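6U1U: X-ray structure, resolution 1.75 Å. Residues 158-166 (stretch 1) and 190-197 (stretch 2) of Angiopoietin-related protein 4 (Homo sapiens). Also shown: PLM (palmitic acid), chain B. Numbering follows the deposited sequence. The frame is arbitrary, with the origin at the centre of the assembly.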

# COMPACT_ATOMS: atom_id res chain seq x y z
N ALA A 158 -2.79 -2.97 -14.61
CA ALA A 158 -1.49 -3.28 -14.05
C ALA A 158 -0.46 -3.54 -15.15
O ALA A 158 0.71 -3.15 -15.04
CB ALA A 158 -1.60 -4.48 -13.11
N LYS A 159 -0.87 -4.21 -16.22
CA LYS A 159 0.10 -4.46 -17.30
C LYS A 159 0.51 -3.16 -17.99
O LYS A 159 1.67 -3.00 -18.38
CB LYS A 159 -0.51 -5.44 -18.31
CG LYS A 159 0.53 -6.22 -19.10
CD LYS A 159 0.07 -7.66 -19.35
CE LYS A 159 -0.47 -7.83 -20.76
NZ LYS A 159 -0.94 -9.24 -21.01
N SER A 160 -0.42 -2.22 -18.15
CA SER A 160 -0.07 -0.98 -18.83
C SER A 160 0.82 -0.11 -17.96
O SER A 160 1.63 0.66 -18.48
CB SER A 160 -1.34 -0.24 -19.28
OG SER A 160 -1.82 0.63 -18.28
N LEU A 161 0.72 -0.23 -16.65
CA LEU A 161 1.61 0.52 -15.79
C LEU A 161 2.73 -0.40 -15.30
O LEU A 161 3.47 -0.99 -16.11
CB LEU A 161 0.82 1.14 -14.63
CG LEU A 161 -0.37 2.02 -15.05
CD1 LEU A 161 -0.99 2.76 -13.83
CD2 LEU A 161 0.01 2.99 -16.14
N SER A 162 2.87 -0.54 -13.99
CA SER A 162 3.92 -1.40 -13.44
C SER A 162 3.52 -1.74 -12.01
O SER A 162 2.90 -0.92 -11.34
CB SER A 162 5.27 -0.70 -13.45
OG SER A 162 6.32 -1.55 -13.01
N GLY A 163 3.86 -2.92 -11.56
CA GLY A 163 3.63 -3.22 -10.14
C GLY A 163 2.22 -3.71 -9.87
O GLY A 163 1.47 -4.11 -10.77
N GLY A 164 1.89 -3.73 -8.58
CA GLY A 164 0.58 -4.19 -8.14
C GLY A 164 -0.06 -3.12 -7.26
O GLY A 164 0.62 -2.47 -6.48
N TRP A 165 -1.35 -2.92 -7.45
CA TRP A 165 -2.00 -1.81 -6.75
C TRP A 165 -3.50 -2.00 -6.72
O TRP A 165 -4.06 -2.82 -7.45
CB TRP A 165 -1.66 -0.46 -7.42
CG TRP A 165 -1.94 0.77 -6.58
CD1 TRP A 165 -2.82 1.79 -6.86
CD2 TRP A 165 -1.29 1.12 -5.35
NE1 TRP A 165 -2.75 2.76 -5.88
CE2 TRP A 165 -1.84 2.37 -4.93
CE3 TRP A 165 -0.32 0.50 -4.57
CZ2 TRP A 165 -1.44 3.01 -3.75
CZ3 TRP A 165 0.12 1.15 -3.39
CH2 TRP A 165 -0.45 2.39 -2.99
N TRP A 166 -4.14 -1.19 -5.87
CA TRP A 166 -5.61 -1.07 -5.84
C TRP A 166 -5.98 -0.03 -6.89
O TRP A 166 -6.19 1.15 -6.60
CB TRP A 166 -6.08 -0.65 -4.46
CG TRP A 166 -5.82 -1.67 -3.38
CD1 TRP A 166 -6.57 -2.79 -3.11
CD2 TRP A 166 -4.77 -1.64 -2.41
NE1 TRP A 166 -6.02 -3.47 -2.02
CE2 TRP A 166 -4.92 -2.77 -1.59
CE3 TRP A 166 -3.68 -0.78 -2.20
CZ2 TRP A 166 -4.03 -3.07 -0.54
CZ3 TRP A 166 -2.80 -1.07 -1.16
CH2 TRP A 166 -2.96 -2.21 -0.36
N LEU A 190 7.01 7.81 -17.28
CA LEU A 190 6.57 8.32 -15.97
C LEU A 190 5.16 7.86 -15.64
O LEU A 190 4.80 7.73 -14.45
CB LEU A 190 6.63 9.86 -15.89
CG LEU A 190 7.98 10.55 -15.80
CD1 LEU A 190 7.83 12.07 -16.00
CD2 LEU A 190 8.71 10.23 -14.48
N LYS A 191 4.36 7.58 -16.67
CA LYS A 191 3.06 6.93 -16.46
C LYS A 191 3.19 5.63 -15.67
O LYS A 191 2.26 5.25 -14.94
CB LYS A 191 2.41 6.68 -17.82
CG LYS A 191 1.57 5.47 -17.93
CD LYS A 191 1.70 4.78 -19.31
CE LYS A 191 0.50 3.85 -19.55
NZ LYS A 191 0.39 3.34 -20.96
N LYS A 192 4.29 4.91 -15.83
CA LYS A 192 4.49 3.66 -15.09
C LYS A 192 5.19 3.88 -13.76
O LYS A 192 5.63 2.91 -13.15
CB LYS A 192 5.31 2.68 -15.93
CG LYS A 192 4.70 2.36 -17.30
CD LYS A 192 5.59 1.43 -18.08
CE LYS A 192 4.79 0.63 -19.11
NZ LYS A 192 4.45 -0.75 -18.63
N GLY A 193 5.27 5.13 -13.29
CA GLY A 193 6.05 5.46 -12.11
C GLY A 193 5.29 5.38 -10.80
O GLY A 193 4.18 4.85 -10.72
N ILE A 194 5.91 5.95 -9.77
CA ILE A 194 5.41 5.99 -8.40
C ILE A 194 4.71 7.32 -8.23
O ILE A 194 5.36 8.36 -8.13
CB ILE A 194 6.56 5.85 -7.40
CG1 ILE A 194 7.28 4.53 -7.63
CG2 ILE A 194 6.09 5.93 -5.94
CD1 ILE A 194 8.54 4.44 -6.78
N PHE A 195 3.37 7.32 -8.20
CA PHE A 195 2.69 8.61 -8.21
C PHE A 195 1.51 8.61 -7.25
O PHE A 195 0.94 7.56 -6.91
CB PHE A 195 2.22 8.97 -9.63
CG PHE A 195 1.04 8.17 -10.13
CD1 PHE A 195 1.23 6.90 -10.70
CD2 PHE A 195 -0.26 8.69 -10.07
CE1 PHE A 195 0.12 6.17 -11.16
CE2 PHE A 195 -1.35 7.97 -10.55
CZ PHE A 195 -1.16 6.72 -11.09
N TRP A 196 1.10 9.80 -6.85
CA TRP A 196 -0.13 10.08 -6.06
C TRP A 196 -0.66 11.37 -6.69
O TRP A 196 -0.15 12.40 -6.40
CB TRP A 196 0.17 10.24 -4.58
CG TRP A 196 -1.05 10.30 -3.72
CD1 TRP A 196 -1.79 11.39 -3.40
CD2 TRP A 196 -1.65 9.20 -3.02
NE1 TRP A 196 -2.81 11.05 -2.59
CE2 TRP A 196 -2.76 9.72 -2.34
CE3 TRP A 196 -1.36 7.85 -2.93
CZ2 TRP A 196 -3.58 8.92 -1.55
CZ3 TRP A 196 -2.16 7.06 -2.15
CH2 TRP A 196 -3.26 7.59 -1.49
N LYS A 197 -1.70 11.26 -7.50
CA LYS A 197 -2.04 12.33 -8.43
C LYS A 197 -2.36 13.63 -7.70
O LYS A 197 -1.83 14.70 -8.06
CB LYS A 197 -3.22 11.91 -9.31
CG LYS A 197 -3.65 13.05 -10.31
CD LYS A 197 -4.61 12.51 -11.34
CE LYS A 197 -6.01 12.38 -10.75
NZ LYS A 197 -6.92 11.52 -11.59
C1 PLM B . -9.14 9.35 -9.86
O1 PLM B . -8.56 8.94 -10.89
O2 PLM B . -8.93 10.46 -9.36
C2 PLM B . -10.21 8.47 -9.23
C3 PLM B . -10.42 8.50 -7.75
C4 PLM B . -10.82 7.14 -7.21
C5 PLM B . -10.49 6.88 -5.76
C6 PLM B . -10.27 5.43 -5.40
C7 PLM B . -9.34 5.21 -4.23
C8 PLM B . -8.65 3.88 -4.15
C9 PLM B . -7.30 3.88 -4.76
CA PLM B . -6.23 3.27 -3.95
CB PLM B . -5.85 4.01 -2.72
CC PLM B . -5.09 3.16 -1.79
CD PLM B . -4.37 3.87 -0.73
CE PLM B . -5.20 4.91 -0.08
CF PLM B . -5.76 4.57 1.24
CG PLM B . -7.25 4.43 1.22

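The polar part of this contact depends on one side chain, that of Lys-192, reaching the end of a helix. The helix that enters stretch 1 runs through Ser-160, and Leu-161, with phi/psi of -101/-122°, is the first residue to leave helical geometry. Carbonyl groups at such an end lack the next turn's amide donors, and an ammonium group can serve them instead. Lys-192 NZ donates a hydrogen bond to Leu-161 O at 2.7 Å and a weak one to Ser-160 O, where NZ and O are 3.2 Å apart. Lys-159 O also lies 3.6 Å from Lys-192 NZ, close enough to add to the electronegative surroundings of the amine but not counted as a hydrogen bond. The CA-to-CB bond of Lys-192 points sideways to stretch 1, so the chain must bring its end inward: chi1 is m (-56°), chi2 and chi3 are t, and chi4, at -99°, lies between wells and turns NZ to the carbonyls.

Each stretch also has one backbone hydrogen bond within it. Leu-161 N donates a weak bond to Ala-158 O at 3.3 Å. In stretch 2, a type I beta turn runs from Leu-190 to Gly-193, closed by Gly-193 N to Leu-190 O at 2.9 Å. Lys-191 and Lys-192 occupy the middle of this turn, and the closest backbone approach falls here, with Leu-161 CA 4.3 Å from Lys-192 CA. A CB on Gly-193 would lie only 3.0 Å from Leu-190 O, so the constraint on that position is local to the turn; no atom of stretch 1 would be within 5.5 Å of it.

Packing without hydrogen bonds accounts for other contacts. Leu-161, with 84 Å² covered by stretch 2, is the most extensively covered residue; the whole contact buries 336 Å², both sides summed. Leu-161 CD2 sits 3.4 Å from Lys-191 O and also 3.4 Å from Lys-191 CG, while Leu-161 CD1 lies 4.5 Å from Phe-195 CE1, at the edge of that ring near its plane. The Lys-191 side chain continues past the helix end, with CE 3.5 Å from Ser-160 O, so its methylene portion contributes to the contact. Ser-162 points its CA-to-CB bond toward stretch 2 and brings CB to 3.6 Å from Lys-192 O; its OG is hydrogen-bonded elsewhere in the structure.

The aromatic pair makes a single apolar contact at a similar distance. Trp-165 CZ2 and Trp-196 CZ3 are 4.4 Å apart, with Trp-196 CZ3 at the edge of the Trp-165 ring near its plane, which argues against a face-to-face arrangement.

The palmitic acid adds a contact common to both stretches. Lys-197 NZ donates hydrogen bonds to PLM O1 at 3.1 Å and PLM O2 at 3.2 Å, engaging both oxygens of the carboxyl group. Farther along the acyl chain, PLM CA is 3.4 Å from Trp-166 O, and PLM CE is 3.6 Å from Trp-196 CH2, near the plane of that ring at its edge.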